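Side-chain contact in polyketide biosynthesis cytochrome P450 PksS (Bacillus subtilis, PDB 4YZR), which is a heme-dependent monooxygenase that acts on dihydrobacillaene in the biosynthesis of the antibiotic polyketide bacillaene: residues A[152-157]-A[237-242]. Numbering follows the deposited sequence.
Sequences IVISEL and LLVVAG. With HEM (protoporphyrin IX containing Fe), chain C; HIS (histidine), chain B.
Ile154 reaches Gly242 with its longer branch because chi1 (-83°) sets CG1 beside its own backbone N, while CG2, anti to that N, is turned to Val239. With chi2 at -71°, CD1 bends on over the glycine toward the carbonyl of Leu238. The setting is the P450 fold: the long helix 228-259, which crosses the heme face as the fold's distal helix, is met by helix 148-158 running nearly antiparallel to it, the two local axes 154° apart.

Glycine suits its place, since with no side chain of its own it lets Ile154 CG1 come down on the backbone, 3.8 Å from Gly242 CA. The missing side chain lets the CA atoms of these two residues come within 6.2 Å, although the axes stay 10.0 Å apart. A branched isoleucine fits opposite: one arm covers the bare backbone, and the other meets Val239 CG2 more loosely, with 4.4 Å between it and Ile154 CG2. No hydrogen bond joins the segments; the contact is buried, a hydrocarbon side chain lying on helix backbone by van der Waals contact, and Val239 also touches Thr172 of helix 165-175.

The helix carrying Gly242 lines the heme pocket as well. Leu237 and Leu238 lay methyl groups against the porphyrin methyl CMD, apolar carbon on apolar carbon, and the small Ala241 allows the helix to lie close over the ring. Iron is bound by a free histidine through NE2 at 2.1 Å, with Cys352 as the probable ligand on the other face. Beside that histidine stands the alanine methyl, with Ala241 CB 3.4 Å from the ligand's NE2 and 3.1 Å from heme C4C.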
ATOM      1  N   ILE A 152       2.707  -2.482  14.781  1.00  9.67           N
ATOM      2  CA  ILE A 152       3.748  -2.928  15.695  1.00 10.35           C
ATOM      3  C   ILE A 152       5.036  -3.268  14.914  1.00  9.49           C
ATOM      4  O   ILE A 152       6.129  -2.965  15.356  1.00 10.67           O
ATOM      5  CB  ILE A 152       3.289  -4.109  16.570  1.00 10.80           C
ATOM      6  CG1 ILE A 152       2.005  -3.672  17.379  1.00 11.54           C
ATOM      7  CG2 ILE A 152       4.413  -4.575  17.511  1.00 12.14           C
ATOM      8  CD1 ILE A 152       1.300  -4.843  17.975  1.00 14.04           C
ATOM      9  N   VAL A 153       4.891  -3.899  13.749  1.00  9.03           N
ATOM     10  CA  VAL A 153       6.056  -4.158  12.924  1.00 10.42           C
ATOM     11  C   VAL A 153       6.803  -2.920  12.571  1.00 10.28           C
ATOM     12  O   VAL A 153       8.045  -2.818  12.724  1.00 10.81           O
ATOM     13  CB  VAL A 153       5.623  -4.935  11.656  1.00 10.09           C
ATOM     14  CG1 VAL A 153       6.883  -4.984  10.718  1.00 12.48           C
ATOM     15  CG2 VAL A 153       5.157  -6.330  12.064  1.00 10.90           C
ATOM     16  N   ILE A 154       6.118  -1.888  12.110  1.00  9.66           N
ATOM     17  CA  ILE A 154       6.741  -0.605  11.776  1.00 12.29           C
ATOM     18  C   ILE A 154       7.345   0.022  12.985  1.00 11.49           C
ATOM     19  O   ILE A 154       8.451   0.616  12.890  1.00 13.43           O
ATOM     20  CB  ILE A 154       5.749   0.409  11.105  1.00 15.56           C
ATOM     21  CG1 ILE A 154       5.672   0.121   9.704  1.00 21.26           C
ATOM     22  CG2 ILE A 154       6.110   1.917  11.365  1.00 21.80           C
ATOM     23  CD1 ILE A 154       6.974   0.504   8.982  1.00 22.94           C
ATOM     24  N   SER A 155       6.667   0.033  14.047  1.00 11.51           N
ATOM     25  CA  SER A 155       7.212   0.571  15.333  1.00 11.51           C
ATOM     26  C   SER A 155       8.451  -0.116  15.711  1.00 12.32           C
ATOM     27  O   SER A 155       9.437   0.563  16.074  1.00 13.38           O
ATOM     28  CB  SER A 155       6.218   0.455  16.464  1.00 13.49           C
ATOM     29  OG  SER A 155       5.065   1.271  16.230  1.00 16.30           O
ATOM     30  N   GLU A 156       8.493  -1.399  15.722  1.00 10.85           N
ATOM     31  CA  GLU A 156       9.740  -2.144  16.036  1.00 13.42           C
ATOM     32  C   GLU A 156      10.799  -1.832  15.044  1.00 12.96           C
ATOM     33  O   GLU A 156      11.981  -1.609  15.433  1.00 14.51           O
ATOM     34  CB  GLU A 156       9.462  -3.637  16.110  1.00 14.45           C
ATOM     35  CG  GLU A 156       8.647  -4.126  17.275  1.00 17.02           C
ATOM     36  CD  GLU A 156       8.580  -5.635  17.434  1.00 21.12           C
ATOM     37  OE1 GLU A 156       9.163  -6.324  16.657  1.00 26.31           O
ATOM     38  OE2 GLU A 156       7.999  -6.095  18.447  1.00 29.52           O
ATOM     39  N   LEU A 157      10.460  -1.792  13.754  1.00 12.06           N
ATOM     40  CA  LEU A 157      11.504  -1.574  12.747  1.00 13.37           C
ATOM     41  C   LEU A 157      12.135  -0.198  12.881  1.00 13.44           C
ATOM     42  O   LEU A 157      13.358  -0.046  12.722  1.00 14.35           O
ATOM     43  CB  LEU A 157      10.848  -1.742  11.372  1.00 14.10           C
ATOM     44  CG  LEU A 157      11.759  -1.520  10.172  1.00 15.30           C
ATOM     45  CD1 LEU A 157      12.856  -2.521  10.135  1.00 17.57           C
ATOM     46  CD2 LEU A 157      10.978  -1.585   8.909  1.00 17.93           C
ATOM     47  N   LEU A 237       7.594   8.525   4.066  1.00 11.80           N
ATOM     48  CA  LEU A 237       7.085   7.615   3.047  1.00 12.38           C
ATOM     49  C   LEU A 237       7.009   6.173   3.557  1.00 11.03           C
ATOM     50  O   LEU A 237       6.074   5.436   3.384  1.00 11.60           O
ATOM     51  CB  LEU A 237       8.000   7.687   1.816  1.00 13.27           C
ATOM     52  CG  LEU A 237       7.568   6.723   0.680  1.00 15.09           C
ATOM     53  CD1 LEU A 237       6.122   6.898   0.247  1.00 17.00           C
ATOM     54  CD2 LEU A 237       8.679   7.004  -0.368  1.00 18.15           C
ATOM     55  N   LEU A 238       8.091   5.733   4.255  1.00 10.47           N
ATOM     56  CA  LEU A 238       8.134   4.371   4.751  1.00 10.90           C
ATOM     57  C   LEU A 238       7.052   4.056   5.802  1.00 11.29           C
ATOM     58  O   LEU A 238       6.398   3.022   5.834  1.00 11.94           O
ATOM     59  CB  LEU A 238       9.483   4.058   5.351  1.00 11.89           C
ATOM     60  CG  LEU A 238      10.644   4.018   4.350  1.00 12.05           C
ATOM     61  CD1 LEU A 238      11.985   3.969   5.042  1.00 12.96           C
ATOM     62  CD2 LEU A 238      10.560   2.871   3.361  1.00 13.29           C
ATOM     63  N   VAL A 239       6.886   5.030   6.736  1.00 10.95           N
ATOM     64  CA  VAL A 239       5.869   4.870   7.729  1.00 11.65           C
ATOM     65  C   VAL A 239       4.481   4.872   7.076  1.00 10.99           C
ATOM     66  O   VAL A 239       3.705   3.946   7.442  1.00 12.55           O
ATOM     67  CB  VAL A 239       5.964   5.975   8.797  1.00 11.96           C
ATOM     68  CG1 VAL A 239       4.725   6.007   9.683  1.00 13.69           C
ATOM     69  CG2 VAL A 239       7.204   5.794   9.609  1.00 13.06           C
ATOM     70  N   VAL A 240       4.171   5.765   6.186  1.00 11.09           N
ATOM     71  CA  VAL A 240       2.840   5.782   5.552  1.00 12.98           C
ATOM     72  C   VAL A 240       2.549   4.402   4.860  1.00 13.91           C
ATOM     73  O   VAL A 240       1.526   3.725   5.117  1.00 13.51           O
ATOM     74  CB  VAL A 240       2.727   6.924   4.648  1.00 15.16           C
ATOM     75  CG1 VAL A 240       1.531   6.817   3.707  1.00 19.08           C
ATOM     76  CG2 VAL A 240       2.629   8.230   5.433  1.00 16.06           C
ATOM     77  N   ALA A 241       3.565   3.883   4.203  1.00 14.92           N
ATOM     78  CA  ALA A 241       3.471   2.527   3.456  1.00 13.49           C
ATOM     79  C   ALA A 241       3.280   1.386   4.305  1.00 16.53           C
ATOM     80  O   ALA A 241       2.386   0.503   4.080  1.00 15.71           O
ATOM     81  CB  ALA A 241       4.626   2.388   2.542  1.00 14.98           C
ATOM     82  N   GLY A 242       3.994   1.345   5.398  1.00 14.35           N
ATOM     83  CA  GLY A 242       3.928   0.279   6.326  1.00 16.80           C
ATOM     84  C   GLY A 242       2.694   0.131   7.140  1.00 16.69           C
ATOM     85  O   GLY A 242       2.469  -0.882   7.842  1.00 16.45           O
TER
HETATM   86  CHA HEM C 502       5.877   2.071  -3.811  0.93  8.82           C
HETATM   87  CHB HEM C 502       2.141  -0.925  -3.166  0.93  7.20           C
HETATM   88  CHC HEM C 502       3.737  -1.923   1.318  0.93  7.08           C
HETATM   89  CHD HEM C 502       7.342   1.180   0.683  0.93  9.16           C
HETATM   90  C1A HEM C 502       4.715   1.368  -4.026  0.93  7.99           C
HETATM   91  C2A HEM C 502       3.906   1.307  -5.252  0.93  7.57           C
HETATM   92  C3A HEM C 502       2.868   0.540  -5.033  0.93  7.39           C
HETATM   93  C4A HEM C 502       3.010  -0.015  -3.685  0.93  7.26           C
HETATM   94  CMA HEM C 502       1.727   0.287  -5.936  0.93  8.20           C
HETATM   95  CAA HEM C 502       4.174   2.154  -6.502  0.93  9.04           C
HETATM   96  CBA HEM C 502       3.487   3.441  -6.471  0.93 10.10           C
HETATM   97  CGA HEM C 502       3.633   4.396  -7.733  0.93 10.28           C
HETATM   98  O1A HEM C 502       2.859   5.414  -7.669  0.93 11.37           O
HETATM   99  O2A HEM C 502       4.377   4.000  -8.550  0.93 11.17           O
HETATM  100  C1B HEM C 502       2.243  -1.450  -1.879  0.93  6.53           C
HETATM  101  C2B HEM C 502       1.394  -2.441  -1.304  0.93  6.25           C
HETATM  102  C3B HEM C 502       1.802  -2.747  -0.048  0.93  6.89           C
HETATM  103  C4B HEM C 502       2.977  -1.904   0.171  0.93  6.77           C
HETATM  104  CMB HEM C 502       0.266  -3.002  -2.039  0.93  7.64           C
HETATM  105  CAB HEM C 502       1.287  -3.662   0.955  0.93  7.88           C
HETATM  106  CBB HEM C 502       0.527  -4.651   0.638  0.93 13.04           C
HETATM  107  C1C HEM C 502       4.883  -1.218   1.576  0.93  7.48           C
HETATM  108  C2C HEM C 502       5.670  -1.208   2.746  0.93  7.93           C
HETATM  109  C3C HEM C 502       6.724  -0.309   2.573  0.93  8.92           C
HETATM  110  C4C HEM C 502       6.528   0.261   1.279  0.93  7.84           C
HETATM  111  CMC HEM C 502       5.419  -2.182   3.867  0.93  8.96           C
HETATM  112  CAC HEM C 502       7.796   0.033   3.492  0.93 10.30           C
HETATM  113  CBC HEM C 502       7.696  -0.044   4.769  0.93 16.19           C
HETATM  114  C1D HEM C 502       7.277   1.724  -0.577  0.93  8.11           C
HETATM  115  C2D HEM C 502       8.164   2.744  -1.081  0.93  9.68           C
HETATM  116  C3D HEM C 502       7.754   2.971  -2.364  0.93  8.96           C
HETATM  117  C4D HEM C 502       6.612   2.079  -2.650  0.93  8.13           C
HETATM  118  CMD HEM C 502       9.355   3.348  -0.372  0.93  9.90           C
HETATM  119  CAD HEM C 502       8.360   3.914  -3.371  0.93  9.65           C
HETATM  120  CBD HEM C 502       9.423   3.265  -4.202  0.93  9.97           C
HETATM  121  CGD HEM C 502      10.177   4.206  -5.192  0.93 10.07           C
HETATM  122  O1D HEM C 502       9.619   5.279  -5.445  0.93 11.16           O
HETATM  123  O2D HEM C 502      11.236   3.753  -5.668  0.93 12.42           O
HETATM  124  NA  HEM C 502       4.169   0.477  -3.157  0.93  7.60           N
HETATM  125  NB  HEM C 502       3.229  -1.187  -0.957  0.93  7.37           N
HETATM  126  NC  HEM C 502       5.435  -0.336   0.688  0.93  8.26           N
HETATM  127  ND  HEM C 502       6.335   1.346  -1.504  0.93  8.19           N
HETATM  128 FE   HEM C 502       4.844   0.036  -1.259  0.93  7.61          FE
HETATM  129  CG  HIS B 501       1.987   2.933  -0.022  1.00 15.96           C
HETATM  130  ND1 HIS B 501       3.035   3.785  -0.410  1.00 21.59           N
HETATM  131  CD2 HIS B 501       2.449   1.674  -0.186  1.00 16.47           C
HETATM  132  CE1 HIS B 501       4.037   3.033  -0.829  1.00 18.86           C
HETATM  133  NE2 HIS B 501       3.689   1.749  -0.673  1.00 15.27           N